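Oxidoreductase (Corynebacterium diphtheriae, PDB 3K1Y) probably acts as an FMN-binding, NADPH-dependent oxidoreductase of the flavodoxin-like FMN reductase family. Local coordinates at residues L89-V95 with T121-A127. Numbering follows the deposited sequence.
Sequences LVVATPV and TIIAATA
Two neighbouring parallel strands, 89-94 and 121-127, run in extended conformation; their axes come within 4.6 Å at their closest, with 21° between their directions. The register is in step, Val90 beside Ile122 and Thr93 beside Ala125 (CA-CA 5.1 and 4.7 Å). Thr121, a beta-branched residue at home in a strand, takes chi1 m, with OG1 3.7 Å from Leu89 CD2 and hydrogen-bonded to Met119 O. Ile122 N donates to Leu89 O (3.2 Å), and Ile122 O accepts a weak bond from Val91 N (3.3 Å). Branched apolar side chains suit this buried central strand: Ile122 packs on Val152 of strand 150-159, and Ile123 turns to the face of Val91, their CG2 atoms 3.9 Å apart. Ala124 repeats the pattern, N to Val91 O at 2.9 Å and O from Thr93 N at 3.0 Å; its methyl, like that of Ala92, is small enough for a helix to lie close. Ala125 CB meets Val95 CG2 at 4.3 Å. Thr126 N donates to Thr93 O (3.2 Å); beside it, proline is tolerated at 94 because the bonding to 121-127 uses the N and O of Thr93 and makes no demand on the next nitrogen, while Thr93 OG1 donates a hydrogen bond to Pro94 O (2.8 Å). Ala127 CB reaches Val95 CG2 at 4.3 Å. Helix 102-110 links the strands in a beta-alpha-beta crossover of the flavodoxin-like fold; strands 12-18 and 150-159 flank the pair, and helix 26-44 covers the face bearing Ala92, Ala124 and Thr126.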
loop_
_atom_site.group_PDB
_atom_site.type_symbol
_atom_site.label_atom_id
_atom_site.label_comp_id
_atom_site.label_asym_id
_atom_site.label_seq_id
_atom_site.Cartn_x
_atom_site.Cartn_y
_atom_site.Cartn_z
ATOM N N LEU A 89 -3.421 -15.145 -17.638
ATOM C CA LEU A 89 -4.189 -13.916 -17.664
ATOM C C LEU A 89 -3.286 -12.711 -17.619
ATOM O O LEU A 89 -2.234 -12.738 -16.986
ATOM C CB LEU A 89 -5.144 -13.865 -16.469
ATOM C CG LEU A 89 -5.686 -12.477 -16.118
ATOM C CD1 LEU A 89 -6.760 -12.110 -17.118
ATOM C CD2 LEU A 89 -6.234 -12.468 -14.689
ATOM N N VAL A 90 -3.714 -11.653 -18.293
ATOM C CA VAL A 90 -2.983 -10.399 -18.327
ATOM C C VAL A 90 -3.990 -9.286 -18.056
ATOM O O VAL A 90 -5.075 -9.266 -18.642
ATOM C CB VAL A 90 -2.334 -10.164 -19.702
ATOM C CG1 VAL A 90 -1.722 -8.761 -19.762
ATOM C CG2 VAL A 90 -1.277 -11.220 -19.946
ATOM N N VAL A 91 -3.635 -8.378 -17.152
ATOM C CA VAL A 91 -4.496 -7.261 -16.803
ATOM C C VAL A 91 -3.709 -5.970 -16.955
ATOM O O VAL A 91 -2.590 -5.849 -16.453
ATOM C CB VAL A 91 -5.042 -7.365 -15.340
ATOM C CG1 VAL A 91 -5.934 -8.587 -15.206
ATOM C CG2 VAL A 91 -3.885 -7.429 -14.329
ATOM N N ALA A 92 -4.291 -5.014 -17.665
ATOM C CA ALA A 92 -3.629 -3.741 -17.898
ATOM C C ALA A 92 -4.594 -2.631 -17.549
ATOM O O ALA A 92 -5.774 -2.693 -17.889
ATOM C CB ALA A 92 -3.206 -3.623 -19.353
ATOM N N THR A 93 -4.089 -1.613 -16.866
ATOM C CA THR A 93 -4.933 -0.503 -16.479
ATOM C C THR A 93 -4.237 0.838 -16.570
ATOM O O THR A 93 -3.045 0.954 -16.293
ATOM C CB THR A 93 -5.433 -0.643 -15.011
ATOM O OG1 THR A 93 -6.314 0.444 -14.698
ATOM C CG2 THR A 93 -4.252 -0.587 -14.034
ATOM N N PRO A 94 -4.965 1.859 -17.026
ATOM C CA PRO A 94 -4.341 3.177 -17.090
ATOM C C PRO A 94 -4.322 3.584 -15.611
ATOM O O PRO A 94 -4.863 2.871 -14.763
ATOM C CB PRO A 94 -5.333 3.996 -17.920
ATOM C CG PRO A 94 -6.635 3.279 -17.719
ATOM C CD PRO A 94 -6.238 1.836 -17.764
ATOM N N VAL A 95 -3.697 4.701 -15.279
ATOM C CA VAL A 95 -3.662 5.102 -13.885
ATOM C C VAL A 95 -4.485 6.353 -13.691
ATOM O O VAL A 95 -4.178 7.399 -14.256
ATOM C CB VAL A 95 -2.228 5.356 -13.409
ATOM C CG1 VAL A 95 -2.225 5.621 -11.897
ATOM C CG2 VAL A 95 -1.349 4.160 -13.759
ATOM N N THR A 121 -0.729 -15.048 -13.499
ATOM C CA THR A 121 -1.074 -13.683 -13.896
ATOM C C THR A 121 0.046 -12.635 -13.935
ATOM O O THR A 121 0.881 -12.563 -13.028
ATOM C CB THR A 121 -2.147 -13.112 -12.923
ATOM O OG1 THR A 121 -3.329 -13.916 -12.975
ATOM C CG2 THR A 121 -2.500 -11.667 -13.273
ATOM N N ILE A 122 0.032 -11.806 -14.980
ATOM C CA ILE A 122 0.980 -10.701 -15.112
ATOM C C ILE A 122 0.159 -9.430 -14.896
ATOM O O ILE A 122 -0.876 -9.236 -15.550
ATOM C CB ILE A 122 1.583 -10.576 -16.527
ATOM C CG1 ILE A 122 2.711 -11.582 -16.734
ATOM C CG2 ILE A 122 2.097 -9.143 -16.743
ATOM C CD1 ILE A 122 3.245 -11.589 -18.150
ATOM N N ILE A 123 0.602 -8.574 -13.986
ATOM C CA ILE A 123 -0.112 -7.327 -13.748
ATOM C C ILE A 123 0.616 -6.192 -14.479
ATOM O O ILE A 123 1.849 -6.148 -14.516
ATOM C CB ILE A 123 -0.237 -7.034 -12.236
ATOM C CG1 ILE A 123 1.132 -7.097 -11.566
ATOM C CG2 ILE A 123 -1.185 -8.059 -11.589
ATOM C CD1 ILE A 123 1.094 -6.711 -10.106
ATOM N N ALA A 124 -0.144 -5.297 -15.094
ATOM C CA ALA A 124 0.454 -4.201 -15.834
ATOM C C ALA A 124 -0.348 -2.895 -15.803
ATOM O O ALA A 124 -1.582 -2.893 -15.703
ATOM C CB ALA A 124 0.695 -4.637 -17.283
ATOM N N ALA A 125 0.371 -1.783 -15.897
ATOM C CA ALA A 125 -0.240 -0.463 -15.895
ATOM C C ALA A 125 0.561 0.465 -16.797
ATOM O O ALA A 125 1.678 0.147 -17.205
ATOM C CB ALA A 125 -0.274 0.092 -14.493
ATOM N N THR A 126 -0.014 1.614 -17.110
ATOM C CA THR A 126 0.671 2.577 -17.949
ATOM C C THR A 126 0.301 4.005 -17.579
ATOM O O THR A 126 -0.716 4.249 -16.933
ATOM C CB THR A 126 0.336 2.367 -19.440
ATOM O OG1 THR A 126 1.017 3.359 -20.216
ATOM C CG2 THR A 126 -1.169 2.499 -19.683
ATOM N N ALA A 127 1.142 4.936 -18.006
ATOM C CA ALA A 127 0.944 6.364 -17.780
ATOM C C ALA A 127 2.049 7.071 -18.556
ATOM O O ALA A 127 2.809 6.423 -19.285
ATOM C CB ALA A 127 1.036 6.692 -16.294
#